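Local atomic coordinates of protein FmtA (Staphylococcus aureus, PDB entry 5ZH8), a protein that catalyses the removal of D-alanyl esters from wall teichoic acid and lipoteichoic acid, and affects methicillin resistance, autolysis and cell wall structure. Residues Leu243-Tyr251 with Asn287-Leu298; Arg341-Thr352 with Leu363-Glu372. All coordinates share one frame; numbering follows the deposited sequence.

Contact 1 of 2, residues Leu243-Tyr251 with Asn287-Leu298; sequences LKLQHTAFY and NLYMTPTDMGKL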
# COMPACT_ATOMS: atom_id res chain seq x y z
N LEU A 243 33.09 4.77 3.47
CA LEU A 243 32.64 4.36 2.14
C LEU A 243 32.17 5.53 1.27
O LEU A 243 31.49 5.32 0.27
CB LEU A 243 31.55 3.29 2.26
CG LEU A 243 31.90 2.05 3.08
CD1 LEU A 243 30.82 0.99 2.92
CD2 LEU A 243 33.26 1.48 2.70
N LYS A 244 32.56 6.75 1.63
CA LYS A 244 32.30 7.97 0.84
C LYS A 244 30.85 8.07 0.36
O LYS A 244 30.60 8.37 -0.81
CB LYS A 244 33.26 8.07 -0.34
CG LYS A 244 34.71 8.30 0.06
CD LYS A 244 35.62 8.47 -1.15
CE LYS A 244 37.01 8.96 -0.74
NZ LYS A 244 37.64 8.08 0.30
N LEU A 245 29.92 7.79 1.26
CA LEU A 245 28.51 7.97 0.99
C LEU A 245 28.14 9.41 1.30
O LEU A 245 27.78 9.75 2.43
CB LEU A 245 27.68 7.00 1.83
CG LEU A 245 28.01 5.52 1.70
CD1 LEU A 245 26.95 4.72 2.43
CD2 LEU A 245 28.07 5.09 0.24
N GLN A 246 28.24 10.26 0.28
CA GLN A 246 28.10 11.70 0.44
C GLN A 246 26.76 12.23 -0.05
O GLN A 246 26.52 13.44 -0.03
CB GLN A 246 29.24 12.40 -0.32
CG GLN A 246 30.61 12.00 0.19
CD GLN A 246 31.73 12.63 -0.59
OE1 GLN A 246 31.73 12.64 -1.81
NE2 GLN A 246 32.71 13.17 0.13
N HIS A 247 25.89 11.32 -0.49
CA HIS A 247 24.54 11.65 -0.93
C HIS A 247 23.53 10.80 -0.16
O HIS A 247 22.51 10.36 -0.68
CB HIS A 247 24.42 11.47 -2.44
CG HIS A 247 25.29 12.40 -3.22
ND1 HIS A 247 26.65 12.22 -3.36
CD2 HIS A 247 24.99 13.53 -3.90
CE1 HIS A 247 27.15 13.20 -4.09
NE2 HIS A 247 26.17 14.01 -4.43
N THR A 248 23.85 10.57 1.11
CA THR A 248 23.05 9.80 2.04
C THR A 248 22.97 10.59 3.33
O THR A 248 23.99 11.08 3.82
CB THR A 248 23.72 8.45 2.33
OG1 THR A 248 23.77 7.66 1.14
CG2 THR A 248 22.98 7.69 3.43
N ALA A 249 21.78 10.72 3.89
CA ALA A 249 21.59 11.59 5.04
C ALA A 249 20.41 11.19 5.92
O ALA A 249 19.47 10.54 5.47
CB ALA A 249 21.44 13.04 4.59
N PHE A 250 20.50 11.58 7.18
CA PHE A 250 19.39 11.46 8.11
C PHE A 250 18.38 12.55 7.79
O PHE A 250 18.75 13.62 7.29
CB PHE A 250 19.87 11.56 9.57
CG PHE A 250 20.62 10.34 10.04
CD1 PHE A 250 19.95 9.24 10.53
CD2 PHE A 250 22.01 10.30 9.98
CE1 PHE A 250 20.63 8.12 10.96
CE2 PHE A 250 22.70 9.19 10.42
CZ PHE A 250 22.01 8.09 10.90
N TYR A 251 17.12 12.28 8.07
CA TYR A 251 15.99 13.11 7.64
C TYR A 251 16.11 14.63 7.85
O TYR A 251 15.60 15.40 7.03
CB TYR A 251 14.70 12.61 8.31
CG TYR A 251 14.57 13.00 9.77
CD1 TYR A 251 15.24 12.30 10.77
CD2 TYR A 251 13.77 14.08 10.15
CE1 TYR A 251 15.13 12.66 12.10
CE2 TYR A 251 13.64 14.45 11.48
CZ TYR A 251 14.33 13.74 12.45
OH TYR A 251 14.20 14.10 13.78
N ASN A 287 14.87 6.08 9.13
CA ASN A 287 14.82 7.54 9.02
C ASN A 287 16.00 8.07 8.19
O ASN A 287 16.40 9.23 8.35
CB ASN A 287 14.79 8.21 10.40
CG ASN A 287 16.09 8.07 11.17
OD1 ASN A 287 16.97 7.28 10.80
ND2 ASN A 287 16.23 8.85 12.24
N LEU A 288 16.52 7.23 7.30
CA LEU A 288 17.65 7.60 6.45
C LEU A 288 17.19 7.81 5.01
O LEU A 288 16.34 7.07 4.51
CB LEU A 288 18.71 6.51 6.48
CG LEU A 288 20.08 6.87 5.91
CD1 LEU A 288 20.88 7.73 6.89
CD2 LEU A 288 20.82 5.59 5.56
N TYR A 289 17.78 8.81 4.35
CA TYR A 289 17.52 9.11 2.95
C TYR A 289 18.77 8.85 2.11
O TYR A 289 19.86 9.27 2.48
CB TYR A 289 17.10 10.58 2.80
CG TYR A 289 15.71 10.89 3.28
CD1 TYR A 289 15.39 10.90 4.63
CD2 TYR A 289 14.69 11.19 2.37
CE1 TYR A 289 14.11 11.19 5.07
CE2 TYR A 289 13.41 11.49 2.79
CZ TYR A 289 13.11 11.49 4.14
OH TYR A 289 11.84 11.77 4.56
N MET A 290 18.60 8.16 0.99
CA MET A 290 19.73 7.80 0.12
C MET A 290 19.38 8.05 -1.34
O MET A 290 18.26 7.79 -1.76
CB MET A 290 20.05 6.31 0.22
CG MET A 290 20.67 5.84 1.51
SD MET A 290 21.23 4.11 1.38
CE MET A 290 22.91 4.38 0.84
N THR A 291 20.37 8.50 -2.11
CA THR A 291 20.31 8.37 -3.56
C THR A 291 20.52 6.90 -3.89
O THR A 291 21.30 6.23 -3.22
CB THR A 291 21.39 9.20 -4.28
OG1 THR A 291 22.69 8.83 -3.81
CG2 THR A 291 21.19 10.69 -4.04
N PRO A 292 19.81 6.39 -4.90
CA PRO A 292 20.05 5.01 -5.38
C PRO A 292 21.52 4.71 -5.68
O PRO A 292 21.98 3.60 -5.42
CB PRO A 292 19.22 4.94 -6.66
CG PRO A 292 18.09 5.88 -6.41
CD PRO A 292 18.64 7.00 -5.56
N THR A 293 22.26 5.69 -6.20
CA THR A 293 23.68 5.51 -6.51
C THR A 293 24.49 5.16 -5.26
O THR A 293 25.32 4.25 -5.30
CB THR A 293 24.29 6.75 -7.18
OG1 THR A 293 24.12 7.89 -6.33
CG2 THR A 293 23.64 7.03 -8.52
N ASP A 294 24.25 5.88 -4.17
CA ASP A 294 24.93 5.63 -2.89
C ASP A 294 24.65 4.23 -2.35
O ASP A 294 25.54 3.59 -1.78
CB ASP A 294 24.55 6.67 -1.84
CG ASP A 294 25.57 7.79 -1.71
OD1 ASP A 294 26.27 8.10 -2.70
OD2 ASP A 294 25.68 8.36 -0.60
N MET A 295 23.42 3.76 -2.51
CA MET A 295 23.05 2.42 -2.06
C MET A 295 23.83 1.35 -2.83
O MET A 295 24.29 0.38 -2.25
CB MET A 295 21.55 2.18 -2.22
CG MET A 295 21.09 0.78 -1.80
SD MET A 295 21.64 0.16 -0.19
CE MET A 295 20.23 0.57 0.83
N GLY A 296 23.95 1.53 -4.14
CA GLY A 296 24.77 0.63 -4.95
C GLY A 296 26.24 0.75 -4.58
O GLY A 296 26.94 -0.26 -4.48
N LYS A 297 26.69 1.98 -4.37
CA LYS A 297 28.07 2.26 -3.96
C LYS A 297 28.38 1.55 -2.63
O LYS A 297 29.48 1.05 -2.43
CB LYS A 297 28.28 3.77 -3.83
CG LYS A 297 29.71 4.19 -3.57
CD LYS A 297 29.85 5.68 -3.28
CE LYS A 297 29.68 6.52 -4.54
NZ LYS A 297 30.07 7.94 -4.31
N LEU A 298 27.40 1.52 -1.72
CA LEU A 298 27.54 0.83 -0.44
C LEU A 298 27.70 -0.68 -0.62
O LEU A 298 28.61 -1.29 -0.07
CB LEU A 298 26.33 1.12 0.45
CG LEU A 298 26.18 0.29 1.72
CD1 LEU A 298 27.36 0.50 2.65
CD2 LEU A 298 24.85 0.64 2.38
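T248, A249 and F250 pair with M290, Y289 and L288 as two short antiparallel strands, whose axes lie 160° apart in direction. A249 and Y289 form the hydrogen-bonded pair. A249 N gives to Y289 O at 2.8 Å, and Y289 N gives to A249 O at 2.7 Å. Beyond the strands, T291 N bonds H247 O at one end and Y251 N bonds N287 O at the other. T291 is also the N-cap residue of the helix that follows.

D294, in the first turn of that helix, ties it to residues 243-251. Its OD2 takes two bonds. T248 OG1 gives to the anti lone pair of OD2 at 2.7 Å. H247 N reaches the same oxygen at 3.0 Å from above the carboxylate plane. The H247 ring leads away from the helix, and its NE2 bonds S63 O.

With CG anti to the backbone N (chi1 -167°), L288 swings CD1 over the centre of the F250 ring, 3.9 Å from the centroid. This is a CH-pi contact. N287 OD1 lies at the edge of the same ring, while N287 ND2 bonds L279 O. Just past the strand, Y251 CB meets Y289 CE1 at 3.6 Å. Farther along the helix, L298 CD1 meets L243 CD1 at 3.5 Å, and L245 CD1 packs on L298 CB.

The strands are two of a small three-stranded antiparallel sheet, with 288-290 in the middle, within the beta-lactamase fold of the protein.

Contact 2 of 2, residues Arg341-Thr352 with Leu363-Glu372; sequences RLNGGFFGQVFT and LALNVKGNNE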
# COMPACT_ATOMS: atom_id res chain seq x y z
N ARG A 341 18.43 -9.23 -1.48
CA ARG A 341 17.36 -8.26 -1.53
C ARG A 341 17.35 -7.32 -0.32
O ARG A 341 17.52 -7.77 0.81
CB ARG A 341 16.02 -9.00 -1.64
CG ARG A 341 14.79 -8.14 -1.43
CD ARG A 341 13.54 -8.99 -1.60
NE ARG A 341 12.32 -8.18 -1.59
CZ ARG A 341 11.67 -7.78 -0.49
NH1 ARG A 341 12.12 -8.11 0.71
NH2 ARG A 341 10.57 -7.06 -0.60
N LEU A 342 17.15 -6.03 -0.59
CA LEU A 342 16.78 -5.06 0.44
C LEU A 342 15.47 -4.40 0.03
O LEU A 342 15.18 -4.27 -1.16
CB LEU A 342 17.84 -3.98 0.63
CG LEU A 342 19.14 -4.39 1.32
CD1 LEU A 342 20.09 -5.04 0.34
CD2 LEU A 342 19.82 -3.20 1.97
N ASN A 343 14.69 -3.99 1.02
CA ASN A 343 13.43 -3.32 0.76
C ASN A 343 12.94 -2.56 2.00
O ASN A 343 13.03 -3.06 3.12
CB ASN A 343 12.37 -4.33 0.31
CG ASN A 343 11.03 -3.68 0.04
OD1 ASN A 343 10.78 -3.17 -1.05
ND2 ASN A 343 10.16 -3.70 1.04
N GLY A 344 12.42 -1.36 1.77
CA GLY A 344 11.78 -0.57 2.82
C GLY A 344 10.58 0.18 2.27
O GLY A 344 10.67 0.81 1.22
N GLY A 345 9.46 0.10 2.97
CA GLY A 345 8.25 0.83 2.59
C GLY A 345 7.87 1.79 3.71
O GLY A 345 7.56 1.35 4.82
N PHE A 346 7.90 3.09 3.44
CA PHE A 346 7.69 4.07 4.49
C PHE A 346 7.21 5.40 3.92
O PHE A 346 7.75 5.89 2.92
CB PHE A 346 9.00 4.25 5.28
CG PHE A 346 8.83 4.44 6.76
CD1 PHE A 346 7.81 3.81 7.47
CD2 PHE A 346 9.76 5.19 7.46
CE1 PHE A 346 7.68 4.00 8.84
CE2 PHE A 346 9.64 5.37 8.84
CZ PHE A 346 8.61 4.77 9.52
N PHE A 347 6.19 5.97 4.55
CA PHE A 347 5.61 7.27 4.18
C PHE A 347 5.57 7.52 2.68
O PHE A 347 6.21 8.44 2.17
CB PHE A 347 6.33 8.40 4.91
CG PHE A 347 6.10 8.39 6.40
CD1 PHE A 347 4.98 9.00 6.94
CD2 PHE A 347 6.98 7.73 7.24
CE1 PHE A 347 4.75 8.97 8.30
CE2 PHE A 347 6.76 7.71 8.60
CZ PHE A 347 5.64 8.33 9.13
N GLY A 348 4.82 6.66 1.99
CA GLY A 348 4.57 6.80 0.56
C GLY A 348 5.73 6.52 -0.37
O GLY A 348 5.64 6.79 -1.56
N GLN A 349 6.82 5.97 0.16
CA GLN A 349 7.99 5.66 -0.64
C GLN A 349 8.29 4.17 -0.55
O GLN A 349 7.89 3.51 0.40
CB GLN A 349 9.19 6.48 -0.18
CG GLN A 349 8.90 7.98 -0.14
CD GLN A 349 10.14 8.86 -0.16
OE1 GLN A 349 11.23 8.41 -0.48
NE2 GLN A 349 9.97 10.13 0.18
N VAL A 350 8.95 3.66 -1.58
CA VAL A 350 9.38 2.26 -1.60
C VAL A 350 10.80 2.22 -2.13
O VAL A 350 11.08 2.73 -3.23
CB VAL A 350 8.49 1.38 -2.51
CG1 VAL A 350 8.67 -0.08 -2.13
CG2 VAL A 350 7.03 1.77 -2.39
N PHE A 351 11.70 1.61 -1.36
CA PHE A 351 13.11 1.58 -1.69
C PHE A 351 13.58 0.13 -1.73
O PHE A 351 13.64 -0.54 -0.70
CB PHE A 351 13.89 2.38 -0.65
CG PHE A 351 15.25 2.81 -1.11
CD1 PHE A 351 16.33 1.96 -0.98
CD2 PHE A 351 15.44 4.06 -1.67
CE1 PHE A 351 17.59 2.34 -1.40
CE2 PHE A 351 16.70 4.45 -2.10
CZ PHE A 351 17.77 3.59 -1.97
N THR A 352 13.90 -0.35 -2.92
CA THR A 352 14.12 -1.78 -3.13
C THR A 352 15.43 -2.01 -3.87
O THR A 352 15.82 -1.22 -4.74
CB THR A 352 12.94 -2.41 -3.90
OG1 THR A 352 11.70 -2.03 -3.28
CG2 THR A 352 13.05 -3.92 -3.92
N LEU A 363 16.04 0.53 -6.99
CA LEU A 363 14.86 1.16 -7.55
C LEU A 363 14.09 1.88 -6.45
O LEU A 363 13.58 1.25 -5.52
CB LEU A 363 13.97 0.12 -8.23
CG LEU A 363 12.97 0.65 -9.26
CD1 LEU A 363 13.70 1.24 -10.46
CD2 LEU A 363 12.00 -0.43 -9.71
N ALA A 364 14.01 3.21 -6.56
CA ALA A 364 13.37 4.05 -5.56
C ALA A 364 12.08 4.64 -6.11
O ALA A 364 12.07 5.26 -7.17
CB ALA A 364 14.32 5.15 -5.11
N LEU A 365 10.99 4.47 -5.36
CA LEU A 365 9.68 4.91 -5.80
C LEU A 365 9.07 5.83 -4.74
O LEU A 365 8.89 5.41 -3.61
CB LEU A 365 8.81 3.67 -6.00
CG LEU A 365 7.42 3.85 -6.57
CD1 LEU A 365 7.49 4.30 -8.03
CD2 LEU A 365 6.66 2.55 -6.43
N ASN A 366 8.75 7.06 -5.12
CA ASN A 366 8.15 8.04 -4.19
C ASN A 366 6.65 8.31 -4.40
O ASN A 366 6.07 9.14 -3.71
CB ASN A 366 8.95 9.35 -4.18
CG ASN A 366 8.93 10.09 -5.50
OD1 ASN A 366 9.25 9.52 -6.53
ND2 ASN A 366 8.57 11.36 -5.46
N VAL A 367 6.03 7.61 -5.35
CA VAL A 367 4.57 7.48 -5.38
C VAL A 367 4.26 6.02 -5.08
O VAL A 367 4.68 5.13 -5.82
CB VAL A 367 3.96 7.89 -6.73
CG1 VAL A 367 2.45 7.81 -6.68
CG2 VAL A 367 4.41 9.30 -7.12
N LYS A 368 3.54 5.77 -3.99
CA LYS A 368 3.35 4.42 -3.50
C LYS A 368 2.72 3.53 -4.56
O LYS A 368 1.79 3.93 -5.26
CB LYS A 368 2.48 4.42 -2.25
CG LYS A 368 2.47 3.09 -1.51
CD LYS A 368 1.67 3.23 -0.21
CE LYS A 368 1.76 1.98 0.65
NZ LYS A 368 1.35 0.75 -0.10
N GLY A 369 3.24 2.31 -4.66
CA GLY A 369 2.76 1.35 -5.64
C GLY A 369 3.60 0.10 -5.58
O GLY A 369 4.39 -0.08 -4.66
N ASN A 370 3.43 -0.77 -6.56
CA ASN A 370 4.11 -2.05 -6.58
C ASN A 370 5.52 -1.91 -7.17
O ASN A 370 5.71 -1.93 -8.39
CB ASN A 370 3.29 -3.06 -7.38
CG ASN A 370 3.74 -4.48 -7.18
OD1 ASN A 370 4.87 -4.73 -6.76
ND2 ASN A 370 2.85 -5.42 -7.48
N ASN A 371 6.51 -1.79 -6.29
CA ASN A 371 7.89 -1.65 -6.74
C ASN A 371 8.51 -3.02 -7.08
O ASN A 371 9.43 -3.11 -7.88
CB ASN A 371 8.72 -0.93 -5.67
CG ASN A 371 9.94 -0.24 -6.25
OD1 ASN A 371 9.87 0.40 -7.31
ND2 ASN A 371 11.07 -0.35 -5.55
N GLU A 372 7.99 -4.09 -6.46
CA GLU A 372 8.60 -5.42 -6.56
C GLU A 372 8.45 -6.01 -7.95
O GLU A 372 9.38 -6.61 -8.48
CB GLU A 372 7.99 -6.38 -5.55
CG GLU A 372 8.86 -7.59 -5.26
CD GLU A 372 9.91 -7.34 -4.18
OE1 GLU A 372 9.71 -6.43 -3.36
OE2 GLU A 372 10.92 -8.07 -4.13
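V350, F351 and T352 pair with L365, A364 and L363 in the beta hairpin of strands 349-355 and 359-365. The hairpin belongs to the large antiparallel sheet of the beta-lactamase fold. A type I' turn from F346 to Q349 leads into it from strand 340-346.

Two hydrogen-bonded pairs satisfy the backbone here. V350 N gives to L365 O at 2.7 Å, and L365 N gives back to V350 O. T352 N gives to L363 O at 3.1 Å, and L363 N returns a bond to T352 O. On the sheet face that carries F351 and A364, the A364 methyl packs against F351 CD2.

On the opposite sheet face, the N371 amide links both strands. Its ND2 gives to T352 OG1 at 2.9 Å, nearly in the amide plane. The same nitrogen gives to L363 O at 3.0 Å, so L363 O has two donors. They arrive from opposite faces of its carbonyl plane. T352 OG1 in turn gives to N343 OD1 at 2.7 Å, so this hydroxyl both accepts and donates. N371 CB lies 3.6 Å from V350 CG1.

Q349 and N366 find their polar partners outside the two segments. Q349 OE1 accepts from L124 N, and N366 OD1 accepts from N89 ND2.

R341 reaches out extended and meets E372 in a side-on salt bridge. The E372 chain bends at chi2 (85°), which turns its carboxylate to the arginine. Guanidinium and carboxylate planes are 39° apart. R341 NH2 gives to E372 OE1 at 3.0 Å. R341 NE gives to E372 OE2 at 2.9 Å on the syn side, and Y354 OH is also bonded to that oxygen.

In the fold
The two contacts follow each other along the chain: contact 1 closes at L298 and contact 2 opens at R341. Their centres are about 15 Å apart, and both belong to the beta-lactamase-like fold. Contact 1 joins strands of the three-stranded sheet and includes the first turns of helix 292-303. Contact 2 lies in the eight-stranded sheet and includes the start of helix 371-382. Helix 292-303 connects them. M295 packs on F351 and L342, and P292 packs on A364, while M290 O approaches the F351 ring. The small sheet and its helix therefore rest against one face of the large sheet. At contact 2, residues of the second subunit pack on R341, N343, V367 and N370.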